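Local coordinates for uncharacterized protein (Bacteroides ovatus CL02T12C04, PDB 6PTM) that probably acts as an exo-carrageenase of glycoside hydrolase family 42, releasing sugar units from the ends of carrageenan chains, at residues A[692-696]-A[708-712]; A[717-723]-A[766-772]. All coordinates share one frame; numbering follows the deposited sequence.

Contact 1 of 2, residues A[692-696]-A[708-712]; sequences PMISI and EWRVI. With EDO (1,2-ethanediol), chain E; EDO (1,2-ethanediol), chain F.
Ile694, Ile696, Trp709 and Val711 meet across two strands, 694-696 and 708-712, that run antiparallel at 172° with axes 8.5 Å apart. That spacing is too wide for backbone pairing and marks face-to-face packing of two sheets, as in a β-sandwich; side chains fill most of the interval. Trp709 buries the largest share of any residue. Its CG sits between the backbone N and the carbonyl carbon (chi1 59°), standing the indole up from its strand, and Ile696 slides over one face: CB lies 3.8 Å from the centroid of the six-membered ring, a CH-π contact 13° off the normal, while Ile696 CD1 approaches Trp709 CE3 to 3.6 Å. Pro692 CB touches Trp709 CZ3 at 3.8 Å. Val711 puts CG2 at the indole edge, and its CG1 meets Ile694 CG1 at 4.0 Å. A water molecule donates to Ile696 O and accepts a weak bond from Trp709 NE1. One ethanediol takes a hydrogen bond from Met693 N and another donates to Val711 O, both probably from the crystallisation liquor. With an alanine in place of Trp709, Ile696 would probably lose its surface. Lacking direct hydrogen bonds, the contact is essentially apolar; buried, partnerless Ile694 O is probably a small cost.

Contact 2 of 2, residues A[717-723]-A[766-772]; sequences NKYIVNI and QLLEVSL
Tyr719, Val721 and Ile723 form hydrogen-bonded antiparallel pairs with Val770, Leu768 and Gln766, two N-H...O bonds to a pair, and Leu772 N adds a seventh bond to Asn717 O. The strand axes come within 4.6 Å at 153°, the angle of a twisted sheet. On the face bearing Lys718, Ile720 and Asn722, the lysine can be traced outward. Its CB stands 4.0 Å from Val770 O; CG, beside the backbone N (chi1 -66°), passes Ser771 OG at 3.7 Å; CD runs alongside Glu769 OE1 at 3.5 Å, and CE follows at 4.1 Å. A bend at chi4 (69°) then carries NZ to a salt bridge with Asp715 OD1, leaving it 5.5 Å from Glu769 OE1, where the opposite charges probably attract only weakly, without contact. These two strands are the central pair of a four-stranded antiparallel sheet, one layer of the C-terminal β-sandwich; the face bearing Tyr719 and Val721 is turned to strand 694-700, where Ile694 and Ile696 pack on it. There Val721 CG2 meets Val770 CG2 at 3.7 Å, and Tyr719 CE2 meets Leu772 CD1 at 3.6 Å, the two side chains crossing at about a right angle. Back on the lysine face, Ile720 CG2 packs against Leu767 CD1, and the neighbouring Asn722 OD1 accepts a hydrogen bond from Trp494 NE1.

In the fold
Contact 1 closes before contact 2 opens along the chain, and their centres lie about 8 Å apart. Strands 707-715 and 718-725, consecutive in sequence, are neighbours in one sheet and tie the two together: Ile712 O lies 2.7 Å from Ile720 N, probably a hydrogen bond, with a similar link between Arg710 N and Asn722 O. Contact 2 thus joins strands within this four-stranded layer, whereas contact 1 bridges it to the three-stranded sheet of 694-700, 731-737 and 757-760. Met693 CB packing on Tyr719 CE1 brings the segment 692-696 onto contact 2 as well. Together they show pairing within a layer and packing between layers in the C-terminal all-β region.

Contact 1 of 2, residues A[692-696]-A[708-712]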
# COMPACT_ATOMS: atom_id res chain seq x y z
N PRO A 692 -10.49 24.11 -3.19
CA PRO A 692 -11.39 23.53 -4.18
C PRO A 692 -12.47 24.51 -4.69
O PRO A 692 -12.92 25.38 -3.94
CB PRO A 692 -12.02 22.36 -3.41
CG PRO A 692 -11.02 22.04 -2.34
CD PRO A 692 -10.54 23.41 -1.90
N MET A 693 -12.89 24.30 -5.93
CA MET A 693 -13.90 25.15 -6.61
C MET A 693 -15.31 24.75 -6.15
O MET A 693 -16.23 25.56 -6.34
CB MET A 693 -13.79 25.00 -8.12
CG MET A 693 -12.57 25.69 -8.70
SD MET A 693 -12.77 27.49 -8.57
CE MET A 693 -11.55 27.83 -7.31
N ILE A 694 -15.47 23.57 -5.55
CA ILE A 694 -16.73 23.08 -4.92
C ILE A 694 -16.41 23.01 -3.42
O ILE A 694 -15.33 22.47 -3.05
CB ILE A 694 -17.18 21.71 -5.48
CG1 ILE A 694 -17.38 21.69 -7.00
CG2 ILE A 694 -18.42 21.20 -4.78
CD1 ILE A 694 -18.35 22.72 -7.53
N SER A 695 -17.30 23.55 -2.57
CA SER A 695 -17.18 23.49 -1.10
C SER A 695 -18.07 22.38 -0.59
O SER A 695 -19.23 22.28 -1.06
CB SER A 695 -17.51 24.78 -0.45
OG SER A 695 -16.63 25.74 -0.99
N ILE A 696 -17.56 21.61 0.36
CA ILE A 696 -18.34 20.50 0.99
C ILE A 696 -18.32 20.65 2.51
O ILE A 696 -17.28 20.92 3.10
CB ILE A 696 -17.85 19.12 0.51
CG1 ILE A 696 -17.88 19.05 -1.02
CG2 ILE A 696 -18.67 18.04 1.17
CD1 ILE A 696 -17.74 17.68 -1.59
N GLU A 708 -13.64 11.73 2.95
CA GLU A 708 -12.49 12.31 2.24
C GLU A 708 -12.95 12.68 0.84
O GLU A 708 -13.43 11.79 0.14
CB GLU A 708 -11.35 11.31 2.15
CG GLU A 708 -10.06 11.97 1.70
CD GLU A 708 -8.99 10.99 1.25
OE1 GLU A 708 -9.13 10.42 0.12
OE2 GLU A 708 -8.08 10.74 2.05
N TRP A 709 -12.79 13.93 0.46
CA TRP A 709 -13.30 14.45 -0.84
C TRP A 709 -12.21 15.16 -1.62
O TRP A 709 -11.19 15.61 -1.00
CB TRP A 709 -14.54 15.30 -0.63
CG TRP A 709 -14.34 16.49 0.24
CD1 TRP A 709 -14.35 16.51 1.60
CD2 TRP A 709 -14.26 17.85 -0.19
NE1 TRP A 709 -14.18 17.79 2.04
CE2 TRP A 709 -14.15 18.64 0.97
CE3 TRP A 709 -14.23 18.48 -1.43
CZ2 TRP A 709 -14.06 20.03 0.93
CZ3 TRP A 709 -14.08 19.84 -1.49
CH2 TRP A 709 -14.00 20.61 -0.33
N ARG A 710 -12.36 15.16 -2.95
CA ARG A 710 -11.41 15.78 -3.90
C ARG A 710 -12.22 16.37 -5.04
O ARG A 710 -13.31 15.88 -5.31
CB ARG A 710 -10.43 14.74 -4.46
CG ARG A 710 -9.56 14.05 -3.42
CD ARG A 710 -8.58 14.97 -2.68
NE ARG A 710 -7.78 14.21 -1.70
CZ ARG A 710 -6.78 13.38 -2.01
NH1 ARG A 710 -6.41 13.17 -3.27
NH2 ARG A 710 -6.16 12.71 -1.04
N VAL A 711 -11.69 17.40 -5.68
CA VAL A 711 -12.34 18.06 -6.83
C VAL A 711 -11.30 18.30 -7.92
O VAL A 711 -10.25 18.89 -7.61
CB VAL A 711 -13.01 19.37 -6.40
CG1 VAL A 711 -13.81 19.98 -7.55
CG2 VAL A 711 -13.88 19.14 -5.18
N ILE A 712 -11.62 17.88 -9.15
CA ILE A 712 -10.81 18.23 -10.35
C ILE A 712 -11.72 18.95 -11.35
O ILE A 712 -12.95 18.74 -11.29
CB ILE A 712 -10.14 16.99 -10.96
CG1 ILE A 712 -11.17 15.94 -11.37
CG2 ILE A 712 -9.08 16.45 -10.02
CD1 ILE A 712 -10.60 14.77 -12.12
C1 EDO E . -9.78 22.63 -9.53
O1 EDO E . -8.97 21.52 -9.19
C2 EDO E . -11.10 22.47 -8.88
O2 EDO E . -11.09 22.45 -7.46
C1 EDO F . -7.68 22.64 -5.85
O1 EDO F . -7.32 22.42 -7.22
C2 EDO F . -8.27 21.45 -5.22
O2 EDO F . -9.57 21.10 -5.69
O HOH W 1 -14.87 20.09 4.12

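Contact 2 of 2, residues A[717-723]-A[766-772]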
# COMPACT_ATOMS: atom_id res chain seq x y z
N ASN A 717 -16.71 25.12 -16.63
CA ASN A 717 -17.68 25.29 -15.52
C ASN A 717 -18.14 23.92 -15.00
O ASN A 717 -19.24 23.86 -14.43
CB ASN A 717 -18.81 26.25 -15.93
CG ASN A 717 -18.53 27.72 -15.64
OD1 ASN A 717 -17.76 28.10 -14.75
ND2 ASN A 717 -19.21 28.58 -16.38
N LYS A 718 -17.32 22.87 -15.15
CA LYS A 718 -17.69 21.51 -14.73
C LYS A 718 -16.55 20.88 -13.96
O LYS A 718 -15.40 21.01 -14.40
CB LYS A 718 -18.03 20.62 -15.92
CG LYS A 718 -19.28 21.00 -16.71
CD LYS A 718 -19.57 20.00 -17.80
CE LYS A 718 -20.57 20.48 -18.82
NZ LYS A 718 -19.96 21.56 -19.63
N TYR A 719 -16.89 20.20 -12.88
CA TYR A 719 -15.96 19.66 -11.88
C TYR A 719 -16.32 18.20 -11.62
O TYR A 719 -17.50 17.85 -11.67
CB TYR A 719 -15.97 20.54 -10.63
CG TYR A 719 -15.50 21.94 -10.92
CD1 TYR A 719 -14.15 22.24 -10.97
CD2 TYR A 719 -16.40 22.93 -11.30
CE1 TYR A 719 -13.71 23.51 -11.30
CE2 TYR A 719 -15.97 24.20 -11.64
CZ TYR A 719 -14.62 24.48 -11.66
OH TYR A 719 -14.21 25.74 -11.99
N ILE A 720 -15.31 17.39 -11.36
CA ILE A 720 -15.50 15.96 -10.96
C ILE A 720 -15.21 15.89 -9.47
O ILE A 720 -14.14 16.32 -9.05
CB ILE A 720 -14.64 14.97 -11.77
CG1 ILE A 720 -14.76 15.20 -13.28
CG2 ILE A 720 -15.00 13.56 -11.37
CD1 ILE A 720 -16.17 15.11 -13.85
N VAL A 721 -16.19 15.47 -8.70
CA VAL A 721 -16.06 15.42 -7.21
C VAL A 721 -15.96 13.95 -6.81
O VAL A 721 -16.83 13.17 -7.22
CB VAL A 721 -17.25 16.09 -6.52
CG1 VAL A 721 -17.14 15.99 -5.01
CG2 VAL A 721 -17.40 17.54 -6.98
N ASN A 722 -14.94 13.60 -6.04
CA ASN A 722 -14.73 12.23 -5.53
C ASN A 722 -14.98 12.27 -4.02
O ASN A 722 -14.38 13.13 -3.35
CB ASN A 722 -13.32 11.76 -5.85
CG ASN A 722 -13.06 10.38 -5.29
OD1 ASN A 722 -13.55 9.41 -5.84
ND2 ASN A 722 -12.40 10.31 -4.15
N ILE A 723 -15.85 11.40 -3.51
CA ILE A 723 -16.12 11.35 -2.04
C ILE A 723 -16.10 9.89 -1.64
O ILE A 723 -16.78 9.10 -2.31
CB ILE A 723 -17.46 11.98 -1.65
CG1 ILE A 723 -17.70 13.33 -2.31
CG2 ILE A 723 -17.53 12.08 -0.14
CD1 ILE A 723 -19.09 13.88 -2.03
N GLN A 766 -18.86 8.26 -3.92
CA GLN A 766 -19.58 9.11 -4.88
C GLN A 766 -18.59 9.67 -5.90
O GLN A 766 -17.48 10.10 -5.51
CB GLN A 766 -20.32 10.22 -4.15
CG GLN A 766 -21.52 9.71 -3.38
CD GLN A 766 -22.67 9.33 -4.25
OE1 GLN A 766 -22.89 9.88 -5.32
NE2 GLN A 766 -23.49 8.43 -3.74
N LEU A 767 -18.96 9.60 -7.18
CA LEU A 767 -18.17 10.28 -8.24
C LEU A 767 -19.17 11.07 -9.08
O LEU A 767 -19.98 10.47 -9.78
CB LEU A 767 -17.38 9.27 -9.06
CG LEU A 767 -16.40 9.86 -10.07
CD1 LEU A 767 -15.20 10.47 -9.39
CD2 LEU A 767 -15.97 8.79 -11.06
N LEU A 768 -19.09 12.38 -8.96
CA LEU A 768 -20.12 13.33 -9.40
C LEU A 768 -19.50 14.32 -10.37
O LEU A 768 -18.35 14.79 -10.17
CB LEU A 768 -20.64 14.07 -8.18
CG LEU A 768 -21.21 13.22 -7.06
CD1 LEU A 768 -21.48 14.10 -5.84
CD2 LEU A 768 -22.49 12.51 -7.49
N GLU A 769 -20.29 14.63 -11.39
CA GLU A 769 -20.05 15.76 -12.30
C GLU A 769 -20.94 16.93 -11.82
O GLU A 769 -22.17 16.78 -11.81
CB GLU A 769 -20.29 15.34 -13.75
CG GLU A 769 -19.99 16.49 -14.68
CD GLU A 769 -20.10 16.11 -16.14
OE1 GLU A 769 -20.72 16.85 -16.85
OE2 GLU A 769 -19.55 15.09 -16.55
N VAL A 770 -20.30 18.03 -11.43
CA VAL A 770 -20.93 19.25 -10.89
C VAL A 770 -20.71 20.37 -11.91
O VAL A 770 -19.54 20.64 -12.26
CB VAL A 770 -20.38 19.57 -9.49
CG1 VAL A 770 -21.00 20.82 -8.88
CG2 VAL A 770 -20.61 18.39 -8.54
N SER A 771 -21.80 20.94 -12.45
CA SER A 771 -21.82 22.06 -13.44
C SER A 771 -22.19 23.36 -12.72
O SER A 771 -23.10 23.31 -11.86
CB SER A 771 -22.80 21.79 -14.57
OG SER A 771 -22.56 20.51 -15.16
N LEU A 772 -21.52 24.46 -13.02
CA LEU A 772 -21.83 25.78 -12.38
C LEU A 772 -22.49 26.65 -13.45
O LEU A 772 -22.36 26.31 -14.62
CB LEU A 772 -20.58 26.42 -11.79
CG LEU A 772 -19.72 25.54 -10.89
CD1 LEU A 772 -18.58 26.33 -10.30
CD2 LEU A 772 -20.51 24.88 -9.79